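Local coordinates for protein KLLA0E08119p (Kluyveromyces lactis, PDB 3VA7) that probably uses ATP and bicarbonate to carboxylate urea with biotin as cofactor, this chain being the urea carboxylase part of a longer urea-degrading enzyme, at residues A37-I42 against D63-S68; E87-I92 against A407-T412; V838-A843 against I848-G853; I892-D895 against N900-A903. All coordinates share one frame; numbering follows the deposited sequence.

Contact 1. Residues A37-I42 against D63-S68; sequences ANRGEI and DPDKYS
R39 and D65 carry this contact with a salt bridge. The straighter of its two hydrogen-bonding arms is also the weak one, from NH1 of R39 to OD1 of D65 at 3.4 Å. The stronger arm runs from R39 NE to D65 OD2, 2.9 Å long with an angle of 150° at the hydrogen. The aspartate comes to the edge of the guanidinium, near its plane, and OD2 receives NE on its syn side, although the two flat groups are turned 31° against each other. The carbon chain takes part as well: CG of R39 sits between the backbone N and the carbonyl carbon (chi1 71°), which directs the chain so that R39 CD comes 3.4 Å from D65 OD2, and the bend at chi3 then turns NE toward that oxygen.

Both segments follow neighbouring strands of the parallel sheet in the biotin carboxylase N-terminal domain. Strand 33-36 leads through R39 into helix 40-53, and the beta-alpha-beta crossover returns in strand 56-61, just ahead of D65, so the bridge joins the loops that follow the two strands, at their C-terminal ends.

Local hydrogen bonds shape each loop. The side-chain OD1 of N38 accepts R39 N at 2.7 Å on a lone pair in the carbonyl plane, while in the backbone S68 N reaches back to D65 O at 2.8 Å. With an alanine at R39 the D65 carboxylate would probably lose its charged mate and be freer to turn, held chiefly by its other partners.

Among those partners is Y89, whose OH bonds to D65 OD2, and the R39 guanidinium also makes a cation-pi contact with W398.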
loop_
_atom_site.group_PDB
_atom_site.type_symbol
_atom_site.label_atom_id
_atom_site.label_comp_id
_atom_site.label_asym_id
_atom_site.label_seq_id
_atom_site.Cartn_x
_atom_site.Cartn_y
_atom_site.Cartn_z
ATOM N N ALA A 37 11.805 -31.859 -1.087
ATOM C CA ALA A 37 11.938 -31.479 -2.492
ATOM C C ALA A 37 10.691 -30.730 -2.961
ATOM O O ALA A 37 10.046 -31.080 -3.969
ATOM C CB ALA A 37 12.233 -32.669 -3.364
ATOM N N ASN A 38 10.358 -29.674 -2.233
ATOM C CA ASN A 38 9.154 -28.924 -2.555
ATOM C C ASN A 38 9.138 -27.547 -1.920
ATOM O O ASN A 38 10.094 -27.185 -1.172
ATOM C CB ASN A 38 7.894 -29.709 -2.161
ATOM C CG ASN A 38 6.814 -29.603 -3.187
ATOM O OD1 ASN A 38 6.325 -28.496 -3.473
ATOM N ND2 ASN A 38 6.405 -30.743 -3.747
ATOM N N ARG A 39 8.058 -26.812 -2.234
ATOM C CA ARG A 39 7.846 -25.416 -1.860
ATOM C C ARG A 39 6.445 -25.230 -1.285
ATOM O O ARG A 39 5.730 -26.189 -1.022
ATOM C CB ARG A 39 8.054 -24.493 -3.102
ATOM C CG ARG A 39 6.970 -24.588 -4.175
ATOM C CD ARG A 39 6.989 -23.450 -5.229
ATOM N NE ARG A 39 6.634 -22.135 -4.683
ATOM C CZ ARG A 39 5.390 -21.710 -4.359
ATOM N NH1 ARG A 39 5.237 -20.472 -3.855
ATOM N NH2 ARG A 39 4.299 -22.494 -4.498
ATOM N N GLY A 40 6.044 -23.992 -1.095
ATOM C CA GLY A 40 4.672 -23.703 -0.710
ATOM C C GLY A 40 4.153 -24.415 0.515
ATOM O O GLY A 40 4.864 -24.648 1.501
ATOM N N GLU A 41 2.910 -24.818 0.397
ATOM C CA GLU A 41 2.031 -25.228 1.474
ATOM C C GLU A 41 2.352 -26.651 1.904
ATOM O O GLU A 41 2.406 -26.990 3.113
ATOM C CB GLU A 41 0.625 -25.086 0.865
ATOM C CG GLU A 41 -0.488 -25.865 1.381
ATOM C CD GLU A 41 -0.497 -27.362 1.038
ATOM O OE1 GLU A 41 -0.778 -27.776 -0.144
ATOM O OE2 GLU A 41 -0.319 -28.092 2.040
ATOM N N ILE A 42 2.591 -27.508 0.932
ATOM C CA ILE A 42 3.048 -28.847 1.293
ATOM C C ILE A 42 4.397 -28.840 2.056
ATOM O O ILE A 42 4.622 -29.627 2.981
ATOM C CB ILE A 42 3.108 -29.803 0.073
ATOM C CG1 ILE A 42 3.094 -31.235 0.590
ATOM C CG2 ILE A 42 4.321 -29.484 -0.877
ATOM C CD1 ILE A 42 2.067 -31.404 1.664
ATOM N N ASP A 63 14.716 -18.563 -6.417
ATOM C CA ASP A 63 14.946 -17.189 -6.012
ATOM C C ASP A 63 13.698 -16.402 -5.606
ATOM O O ASP A 63 13.731 -15.711 -4.575
ATOM C CB ASP A 63 15.868 -16.443 -6.981
ATOM C CG ASP A 63 17.329 -16.955 -6.907
ATOM O OD1 ASP A 63 17.651 -17.852 -6.075
ATOM O OD2 ASP A 63 18.158 -16.484 -7.714
ATOM N N PRO A 64 12.589 -16.524 -6.355
ATOM C CA PRO A 64 11.385 -15.858 -5.818
ATOM C C PRO A 64 10.923 -16.414 -4.438
ATOM O O PRO A 64 10.248 -15.688 -3.660
ATOM C CB PRO A 64 10.307 -16.101 -6.888
ATOM C CG PRO A 64 11.052 -16.694 -8.104
ATOM C CD PRO A 64 12.371 -17.198 -7.651
ATOM N N ASP A 65 11.292 -17.666 -4.114
ATOM C CA ASP A 65 10.888 -18.244 -2.817
ATOM C C ASP A 65 11.826 -17.979 -1.669
ATOM O O ASP A 65 11.584 -18.465 -0.568
ATOM C CB ASP A 65 10.632 -19.750 -2.914
ATOM C CG ASP A 65 9.388 -20.065 -3.699
ATOM O OD1 ASP A 65 8.436 -19.252 -3.647
ATOM O OD2 ASP A 65 9.356 -21.108 -4.367
ATOM N N LYS A 66 12.883 -17.211 -1.884
ATOM C CA LYS A 66 13.852 -17.081 -0.820
ATOM C C LYS A 66 13.249 -16.530 0.483
ATOM O O LYS A 66 13.807 -16.710 1.567
ATOM C CB LYS A 66 15.130 -16.355 -1.280
ATOM C CG LYS A 66 15.060 -14.861 -1.568
ATOM C CD LYS A 66 16.499 -14.245 -1.415
ATOM C CE LYS A 66 16.913 -13.178 -2.510
ATOM N NZ LYS A 66 15.784 -12.320 -3.079
ATOM N N TYR A 67 12.080 -15.909 0.372
ATOM C CA TYR A 67 11.421 -15.358 1.547
ATOM C C TYR A 67 10.195 -16.178 2.020
ATOM O O TYR A 67 9.395 -15.709 2.840
ATOM C CB TYR A 67 11.041 -13.888 1.327
ATOM C CG TYR A 67 12.207 -12.940 0.978
ATOM C CD1 TYR A 67 13.325 -12.833 1.832
ATOM C CD2 TYR A 67 12.173 -12.125 -0.198
ATOM C CE1 TYR A 67 14.362 -11.971 1.548
ATOM C CE2 TYR A 67 13.220 -11.266 -0.494
ATOM C CZ TYR A 67 14.305 -11.198 0.397
ATOM O OH TYR A 67 15.342 -10.372 0.172
ATOM N N SER A 68 10.040 -17.406 1.541
ATOM C CA SER A 68 8.824 -18.098 1.893
ATOM C C SER A 68 8.834 -18.859 3.258
ATOM O O SER A 68 9.901 -19.234 3.778
ATOM C CB SER A 68 8.282 -18.889 0.686
ATOM O OG SER A 68 8.810 -20.174 0.650
#

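Contact 2. Residues E87-I92 against A407-T412; sequences ETYLDI and AEYDPT
The rings of Y89 and Y409 meet in a T-shaped (edge-to-face) pair, with the edge of Y89 turned toward the face of Y409. Their planes stand at 84° and their centroids lie 5.8 Å apart. Contact is made by CE1 of Y89, 4.2 Å from CE1 of Y409, with Y89 CD1 equally near that atom. The opposite face of Y409 is backed by its own neighbour, E408, whose CB lies toward the rim of the ring, while R39 approaches on the Y89 side.

The hydroxyls hold the rings in place: Y409 OH bonds to R83 O and S62 OG, and Y89 OH to the backbone N of S62 as well as to D65. Beyond Y409 the loop tightens into an Asx turn, in which D410 OD2 accepts T412 N at 3.1 Å and T412 OG1 at 2.9 Å.

A type I turn from T88 to D91 presents Y89, and D91 then caps helix 92-101 through K94 N. The other loop joins strands 404-405 and 412-420, so the ring pair brings the edge of the parallel-sheet domain against the large antiparallel sheet.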
loop_
_atom_site.group_PDB
_atom_site.type_symbol
_atom_site.label_atom_id
_atom_site.label_comp_id
_atom_site.label_asym_id
_atom_site.label_seq_id
_atom_site.Cartn_x
_atom_site.Cartn_y
_atom_site.Cartn_z
ATOM N N GLU A 87 14.546 -24.584 -13.739
ATOM C CA GLU A 87 15.847 -24.078 -13.257
ATOM C C GLU A 87 16.207 -24.547 -11.844
ATOM O O GLU A 87 17.384 -24.570 -11.470
ATOM C CB GLU A 87 15.784 -22.555 -13.249
ATOM C CG GLU A 87 16.900 -21.844 -13.976
ATOM C CD GLU A 87 16.355 -20.751 -14.895
ATOM O OE1 GLU A 87 15.444 -19.977 -14.470
ATOM O OE2 GLU A 87 16.833 -20.693 -16.057
ATOM N N THR A 88 15.174 -24.898 -11.071
ATOM C CA THR A 88 15.294 -25.124 -9.619
ATOM C C THR A 88 14.629 -26.416 -9.075
ATOM O O THR A 88 15.274 -27.471 -8.982
ATOM C CB THR A 88 14.795 -23.885 -8.829
ATOM O OG1 THR A 88 13.517 -23.476 -9.337
ATOM C CG2 THR A 88 15.801 -22.699 -8.906
ATOM N N TYR A 89 13.351 -26.357 -8.714
ATOM C CA TYR A 89 12.692 -27.520 -8.092
ATOM C C TYR A 89 12.801 -28.840 -8.888
ATOM O O TYR A 89 12.883 -29.925 -8.283
ATOM C CB TYR A 89 11.254 -27.175 -7.698
ATOM C CG TYR A 89 11.218 -26.039 -6.683
ATOM C CD1 TYR A 89 10.840 -24.750 -7.049
ATOM C CD2 TYR A 89 11.637 -26.248 -5.361
ATOM C CE1 TYR A 89 10.846 -23.710 -6.131
ATOM C CE2 TYR A 89 11.637 -25.216 -4.429
ATOM C CZ TYR A 89 11.244 -23.954 -4.822
ATOM O OH TYR A 89 11.255 -22.954 -3.888
ATOM N N LEU A 90 12.859 -28.728 -10.227
ATOM C CA LEU A 90 12.875 -29.875 -11.152
ATOM C C LEU A 90 14.260 -30.424 -11.486
ATOM O O LEU A 90 14.375 -31.466 -12.130
ATOM C CB LEU A 90 12.187 -29.501 -12.460
ATOM C CG LEU A 90 10.690 -29.293 -12.370
ATOM C CD1 LEU A 90 10.189 -28.507 -13.564
ATOM C CD2 LEU A 90 9.980 -30.645 -12.192
ATOM N N ASP A 91 15.302 -29.719 -11.055
ATOM C CA ASP A 91 16.678 -30.041 -11.435
ATOM C C ASP A 91 17.181 -31.032 -10.433
ATOM O O ASP A 91 17.599 -30.659 -9.331
ATOM C CB ASP A 91 17.567 -28.765 -11.463
ATOM C CG ASP A 91 18.982 -29.013 -12.061
ATOM O OD1 ASP A 91 19.231 -28.555 -13.195
ATOM O OD2 ASP A 91 19.845 -29.643 -11.400
ATOM N N ILE A 92 17.120 -32.302 -10.822
ATOM C CA ILE A 92 17.513 -33.401 -9.953
ATOM C C ILE A 92 18.914 -33.189 -9.385
ATOM O O ILE A 92 19.203 -33.550 -8.234
ATOM C CB ILE A 92 17.440 -34.744 -10.698
ATOM C CG1 ILE A 92 15.992 -35.014 -11.165
ATOM C CG2 ILE A 92 18.040 -35.875 -9.855
ATOM C CD1 ILE A 92 15.776 -36.312 -11.975
ATOM N N ALA A 407 3.366 -15.336 -9.886
ATOM C CA ALA A 407 2.575 -16.043 -10.917
ATOM C C ALA A 407 3.346 -17.270 -11.432
ATOM O O ALA A 407 2.824 -18.082 -12.218
ATOM C CB ALA A 407 2.210 -15.080 -12.076
ATOM N N GLU A 408 4.582 -17.399 -10.946
ATOM C CA GLU A 408 5.498 -18.424 -11.404
ATOM C C GLU A 408 4.959 -19.867 -11.272
ATOM O O GLU A 408 4.784 -20.583 -12.267
ATOM C CB GLU A 408 6.866 -18.257 -10.721
ATOM C CG GLU A 408 8.060 -18.751 -11.575
ATOM C CD GLU A 408 8.180 -18.081 -12.982
ATOM O OE1 GLU A 408 7.741 -16.902 -13.154
ATOM O OE2 GLU A 408 8.731 -18.749 -13.907
ATOM N N TYR A 409 4.652 -20.294 -10.060
ATOM C CA TYR A 409 4.564 -21.734 -9.862
ATOM C C TYR A 409 3.181 -22.343 -9.956
ATOM O O TYR A 409 2.988 -23.364 -10.638
ATOM C CB TYR A 409 5.296 -22.137 -8.573
ATOM C CG TYR A 409 6.724 -21.614 -8.570
ATOM C CD1 TYR A 409 7.724 -22.243 -9.330
ATOM C CD2 TYR A 409 7.055 -20.447 -7.845
ATOM C CE1 TYR A 409 9.038 -21.733 -9.348
ATOM C CE2 TYR A 409 8.350 -19.923 -7.845
ATOM C CZ TYR A 409 9.338 -20.566 -8.591
ATOM O OH TYR A 409 10.607 -20.045 -8.578
ATOM N N ASP A 410 2.226 -21.710 -9.295
ATOM C CA ASP A 410 0.964 -22.354 -8.948
ATOM C C ASP A 410 0.378 -21.413 -7.950
ATOM O O ASP A 410 1.036 -21.049 -6.999
ATOM C CB ASP A 410 1.184 -23.708 -8.264
ATOM C CG ASP A 410 -0.062 -24.215 -7.543
ATOM O OD1 ASP A 410 -0.961 -24.828 -8.181
ATOM O OD2 ASP A 410 -0.138 -24.002 -6.315
ATOM N N PRO A 411 -0.880 -21.029 -8.148
ATOM C CA PRO A 411 -1.387 -19.936 -7.329
ATOM C C PRO A 411 -2.074 -20.376 -5.988
ATOM O O PRO A 411 -2.862 -19.625 -5.421
ATOM C CB PRO A 411 -2.354 -19.226 -8.300
ATOM C CG PRO A 411 -2.765 -20.305 -9.321
ATOM C CD PRO A 411 -1.881 -21.523 -9.116
ATOM N N THR A 412 -1.757 -21.553 -5.468
ATOM C CA THR A 412 -2.324 -21.931 -4.185
ATOM C C THR A 412 -1.946 -20.994 -3.012
ATOM O O THR A 412 -0.771 -20.674 -2.779
ATOM C CB THR A 412 -1.961 -23.380 -3.841
ATOM O OG1 THR A 412 -2.581 -24.256 -4.798
ATOM C CG2 THR A 412 -2.427 -23.715 -2.423
#

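Contact 3. Residues V838-A843 against I848-G853; sequences VTYRQA and ILVEYG
Strands 838-842 and 848-852 run antiparallel, their axes 4.7 Å apart at closest approach and their directions 158° apart. T839 with E851 and R841 with L849 are the hydrogen-bonded pairs, each joined by two backbone bonds; the straightest is R841 N to L849 O, 2.8 Å long. V838 with Y852, Y840 with V850 and Q842 with I848 are the non-hydrogen-bonded pairs. A water also donates to E851 O and G853 O.

On the face that carries V838, Y840, V850 and Y852 the packing is apolar. CG2 of V838 lies in the plane of the Y852 ring, at its edge, 3.7 Å from CE1, while V838 CG1 meets V850 CG1 at the same distance. Y840 lies alongside V850, its CE2 3.8 Å from CG2.

The other face holds a diagonal salt bridge between non-paired residues. R841 NH1 donates to E851 OE1 at 2.8 Å, the oxygen lying near the guanidinium plane although the carboxylate is turned 57° from it. An extended E851 chain and a bend at chi3 of R841 (93°) bring the charges together. Outside the hairpin, R841 NH2 makes a salt bridge with D676 and NE bonds to P671 O. A leucine in place of R841 would probably leave the buried E851 carboxylate, and D676 beyond it, without this cationic partner.

Helix 901-912 covers Y840, and strand 889-894 continues the sheet beyond 848-852. The pair forms a beta hairpin in the five-stranded antiparallel sheet of the carboxyltransferase domain (subdomains C and D), with the L849 side chain about 12 Å from the bound biotin group.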
loop_
_atom_site.group_PDB
_atom_site.type_symbol
_atom_site.label_atom_id
_atom_site.label_comp_id
_atom_site.label_asym_id
_atom_site.label_seq_id
_atom_site.Cartn_x
_atom_site.Cartn_y
_atom_site.Cartn_z
ATOM N N VAL A 838 6.277 32.910 23.651
ATOM C CA VAL A 838 5.313 32.087 23.034
ATOM C C VAL A 838 4.547 32.965 22.096
ATOM O O VAL A 838 4.120 34.084 22.465
ATOM C CB VAL A 838 4.380 31.483 24.031
ATOM C CG1 VAL A 838 3.512 30.435 23.320
ATOM C CG2 VAL A 838 5.175 30.829 25.220
ATOM N N THR A 839 4.426 32.473 20.857
ATOM C CA THR A 839 3.668 33.145 19.818
ATOM C C THR A 839 2.592 32.209 19.314
ATOM O O THR A 839 2.883 31.106 18.894
ATOM C CB THR A 839 4.579 33.581 18.702
ATOM O OG1 THR A 839 5.701 34.231 19.307
ATOM C CG2 THR A 839 3.870 34.554 17.734
ATOM N N TYR A 840 1.353 32.680 19.391
ATOM C CA TYR A 840 0.184 31.951 19.016
ATOM C C TYR A 840 -0.296 32.506 17.675
ATOM O O TYR A 840 -0.606 33.715 17.568
ATOM C CB TYR A 840 -0.879 32.112 20.105
ATOM C CG TYR A 840 -0.489 31.494 21.454
ATOM C CD1 TYR A 840 0.143 32.252 22.470
ATOM C CD2 TYR A 840 -0.754 30.154 21.713
ATOM C CE1 TYR A 840 0.491 31.659 23.698
ATOM C CE2 TYR A 840 -0.437 29.572 22.943
ATOM C CZ TYR A 840 0.198 30.318 23.929
ATOM O OH TYR A 840 0.512 29.659 25.132
ATOM N N ARG A 841 -0.312 31.645 16.644
ATOM C CA ARG A 841 -0.754 32.066 15.314
ATOM C C ARG A 841 -1.980 31.289 14.844
ATOM O O ARG A 841 -2.122 30.072 15.063
ATOM C CB ARG A 841 0.352 32.006 14.251
ATOM C CG ARG A 841 1.695 32.388 14.746
ATOM C CD ARG A 841 2.821 32.202 13.735
ATOM N NE ARG A 841 2.978 33.455 13.056
ATOM C CZ ARG A 841 4.006 34.239 13.242
ATOM N NH1 ARG A 841 4.968 33.864 14.071
ATOM N NH2 ARG A 841 4.066 35.386 12.590
ATOM N N GLN A 842 -2.892 32.044 14.261
ATOM C CA GLN A 842 -4.053 31.470 13.721
ATOM C C GLN A 842 -3.615 30.688 12.487
ATOM O O GLN A 842 -2.945 31.238 11.620
ATOM C CB GLN A 842 -4.955 32.619 13.293
ATOM C CG GLN A 842 -6.142 32.197 12.451
ATOM C CD GLN A 842 -7.044 33.378 12.155
ATOM O OE1 GLN A 842 -8.202 33.433 12.596
ATOM N NE2 GLN A 842 -6.503 34.347 11.426
ATOM N N ALA A 843 -4.025 29.434 12.375
ATOM C CA ALA A 843 -3.561 28.594 11.266
ATOM C C ALA A 843 -4.677 27.750 10.703
ATOM O O ALA A 843 -4.669 26.519 10.821
ATOM C CB ALA A 843 -2.381 27.703 11.725
ATOM N N ILE A 848 -4.597 26.222 15.852
ATOM C CA ILE A 848 -3.785 27.308 16.347
ATOM C C ILE A 848 -2.365 26.759 16.373
ATOM O O ILE A 848 -2.122 25.677 16.891
ATOM C CB ILE A 848 -4.216 27.722 17.809
ATOM C CG1 ILE A 848 -5.655 28.343 17.839
ATOM C CG2 ILE A 848 -3.205 28.619 18.451
ATOM C CD1 ILE A 848 -6.053 29.051 19.249
ATOM N N LEU A 849 -1.436 27.491 15.782
ATOM C CA LEU A 849 -0.053 27.123 15.838
ATOM C C LEU A 849 0.641 27.798 17.035
ATOM O O LEU A 849 0.619 29.031 17.129
ATOM C CB LEU A 849 0.587 27.540 14.513
ATOM C CG LEU A 849 2.085 27.216 14.307
ATOM C CD1 LEU A 849 2.326 25.725 14.173
ATOM C CD2 LEU A 849 2.669 27.974 13.091
ATOM N N VAL A 850 1.273 27.023 17.918
ATOM C CA VAL A 850 2.018 27.586 19.081
ATOM C C VAL A 850 3.509 27.564 18.756
ATOM O O VAL A 850 4.092 26.489 18.522
ATOM C CB VAL A 850 1.800 26.719 20.391
ATOM C CG1 VAL A 850 2.514 27.276 21.565
ATOM C CG2 VAL A 850 0.365 26.601 20.741
ATOM N N GLU A 851 4.147 28.719 18.739
ATOM C CA GLU A 851 5.580 28.781 18.413
ATOM C C GLU A 851 6.489 29.229 19.567
ATOM O O GLU A 851 6.357 30.321 20.092
ATOM C CB GLU A 851 5.797 29.727 17.234
ATOM C CG GLU A 851 5.223 29.229 15.950
ATOM C CD GLU A 851 5.458 30.240 14.873
ATOM O OE1 GLU A 851 5.691 31.422 15.217
ATOM O OE2 GLU A 851 5.411 29.863 13.693
ATOM N N TYR A 852 7.429 28.396 19.943
ATOM C CA TYR A 852 8.380 28.794 20.980
ATOM C C TYR A 852 9.652 29.532 20.524
ATOM O O TYR A 852 10.251 29.229 19.482
ATOM C CB TYR A 852 8.776 27.582 21.825
ATOM C CG TYR A 852 7.649 27.037 22.672
ATOM C CD1 TYR A 852 6.932 27.863 23.586
ATOM C CD2 TYR A 852 7.298 25.727 22.583
ATOM C CE1 TYR A 852 5.925 27.340 24.385
ATOM C CE2 TYR A 852 6.293 25.209 23.376
ATOM C CZ TYR A 852 5.613 26.003 24.263
ATOM O OH TYR A 852 4.605 25.417 24.991
ATOM N N GLY A 853 10.057 30.485 21.347
ATOM C CA GLY A 853 11.361 31.086 21.285
ATOM C C GLY A 853 11.429 32.149 20.233
ATOM O O GLY A 853 10.412 32.492 19.639
HETATM O O HOH W 1 7.500 32.673 19.716
#

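Contact 4. Residues I892-D895 against N900-A903; sequences IEFD and NQKA
A strand-to-helix connection in the carboxyltransferase domain (subdomains C and D) brings F894, at the end of strand 889-894, against Q901 in the first turn of helix 901-912. The ring of F894 meets the start of the helix mostly at its backbone: F894 CE1 lies 3.8 Å from Q901 N and 4.1 Å from N900 C, which belongs to the residue at the N-cap position. Approach to the ring is oblique. Next to CE1, the ring atom CZ is 4.0 Å from Q901 CA and 4.1 Å from Q901 CG, so the aliphatic root of the glutamine carries the side-chain part of the contact.

F894 reaches across because its CG stands between the backbone N and the carbonyl carbon (chi1 57°). Q901 instead extends past the ring, its amide plane turned 54° from the phenyl. That extension delivers NE2 to OE1 of Q842, where it donates a hydrogen bond, so the polar end of Q901 is engaged on the hairpin while its base packs on the ring. No hydrogen bond joins the two segments themselves; van der Waals packing holds them.

The F894 side chain lies about 7 Å from the bound sodium ion, whose site comprises E764, R790 and D845. Within the fold, F894 also rests on L904 of helix 901-912 and on I848 of the adjoining strand, while Y786 of helix 786-802 touches both F894 and Q901.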
loop_
_atom_site.group_PDB
_atom_site.type_symbol
_atom_site.label_atom_id
_atom_site.label_comp_id
_atom_site.label_asym_id
_atom_site.label_seq_id
_atom_site.Cartn_x
_atom_site.Cartn_y
_atom_site.Cartn_z
ATOM N N ILE A 892 -2.091 22.688 17.106
ATOM C CA ILE A 892 -3.195 22.208 17.864
ATOM C C ILE A 892 -4.459 22.279 17.044
ATOM O O ILE A 892 -4.885 23.387 16.647
ATOM C CB ILE A 892 -3.339 23.087 19.089
ATOM C CG1 ILE A 892 -2.259 22.693 20.072
ATOM C CG2 ILE A 892 -4.693 22.860 19.765
ATOM C CD1 ILE A 892 -1.661 23.772 20.682
ATOM N N GLU A 893 -5.045 21.111 16.775
ATOM C CA GLU A 893 -6.254 21.064 15.972
ATOM C C GLU A 893 -7.423 20.993 16.893
ATOM O O GLU A 893 -7.412 20.192 17.874
ATOM C CB GLU A 893 -6.301 19.884 14.987
ATOM C CG GLU A 893 -7.471 19.969 13.981
ATOM C CD GLU A 893 -7.659 18.712 13.095
ATOM O OE1 GLU A 893 -6.787 17.835 13.067
ATOM O OE2 GLU A 893 -8.715 18.576 12.427
ATOM N N PHE A 894 -8.441 21.809 16.602
ATOM C CA PHE A 894 -9.651 21.741 17.412
ATOM C C PHE A 894 -10.939 21.536 16.640
ATOM O O PHE A 894 -11.033 21.718 15.408
ATOM C CB PHE A 894 -9.772 22.942 18.357
ATOM C CG PHE A 894 -9.760 24.316 17.652
ATOM C CD1 PHE A 894 -10.938 25.088 17.571
ATOM C CD2 PHE A 894 -8.562 24.842 17.106
ATOM C CE1 PHE A 894 -10.931 26.353 16.950
ATOM C CE2 PHE A 894 -8.526 26.104 16.462
ATOM C CZ PHE A 894 -9.716 26.860 16.378
ATOM N N ASP A 895 -11.939 21.155 17.418
ATOM C CA ASP A 895 -13.310 21.030 16.977
ATOM C C ASP A 895 -14.087 22.253 17.482
ATOM O O ASP A 895 -14.444 22.327 18.643
ATOM C CB ASP A 895 -13.881 19.766 17.596
ATOM C CG ASP A 895 -15.217 19.413 17.041
ATOM O OD1 ASP A 895 -15.882 20.322 16.452
ATOM O OD2 ASP A 895 -15.593 18.225 17.200
ATOM N N ASN A 900 -14.228 27.080 21.027
ATOM C CA ASN A 900 -13.968 28.066 19.975
ATOM C C ASN A 900 -12.554 28.568 20.042
ATOM O O ASN A 900 -11.850 28.319 21.020
ATOM C CB ASN A 900 -14.947 29.254 19.978
ATOM C CG ASN A 900 -14.985 30.003 21.314
ATOM O OD1 ASN A 900 -15.948 29.852 22.066
ATOM N ND2 ASN A 900 -13.941 30.778 21.633
ATOM N N GLN A 901 -12.147 29.305 19.026
ATOM C CA GLN A 901 -10.806 29.803 18.936
ATOM C C GLN A 901 -10.363 30.541 20.190
ATOM O O GLN A 901 -9.268 30.275 20.733
ATOM C CB GLN A 901 -10.676 30.724 17.716
ATOM C CG GLN A 901 -9.287 30.895 17.228
ATOM C CD GLN A 901 -9.174 31.965 16.153
ATOM O OE1 GLN A 901 -9.538 33.142 16.360
ATOM N NE2 GLN A 901 -8.639 31.569 14.988
ATOM N N LYS A 902 -11.205 31.474 20.642
ATOM C CA LYS A 902 -10.864 32.346 21.748
ATOM C C LYS A 902 -10.655 31.532 22.990
ATOM O O LYS A 902 -9.675 31.757 23.693
ATOM C CB LYS A 902 -11.946 33.400 21.978
ATOM C CG LYS A 902 -11.831 34.636 21.079
ATOM C CD LYS A 902 -12.904 35.700 21.477
ATOM C CE LYS A 902 -12.899 36.939 20.511
ATOM N NZ LYS A 902 -13.787 38.038 21.061
ATOM N N ALA A 903 -11.533 30.556 23.222
ATOM C CA ALA A 903 -11.436 29.673 24.394
ATOM C C ALA A 903 -10.170 28.817 24.437
ATOM O O ALA A 903 -9.549 28.654 25.543
ATOM C CB ALA A 903 -12.692 28.784 24.543
#

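How the contacts relate
The four contacts form two pairs in different domains. Contacts 1 and 2, their centres 9 Å apart, share the biotin carboxylation region and meet directly, R39 NE packing 3.6 Å from Y409 CD2. Contacts 3 and 4, with centres 13 Å apart, belong to the carboxyltransferase part and share a sheet, where I848 N probably bonds to I892 O at 3.0 Å. Between the pairs the centres are 55 to 61 Å apart, on opposite sides of the chain's centre. The ligand sites nearby belong to the second pair: the sodium ion is about 7 Å from the F894 side chain and about 12 Å from that of I848, and the biotin group about 12 Å from that of L849, none of the three belonging to either site.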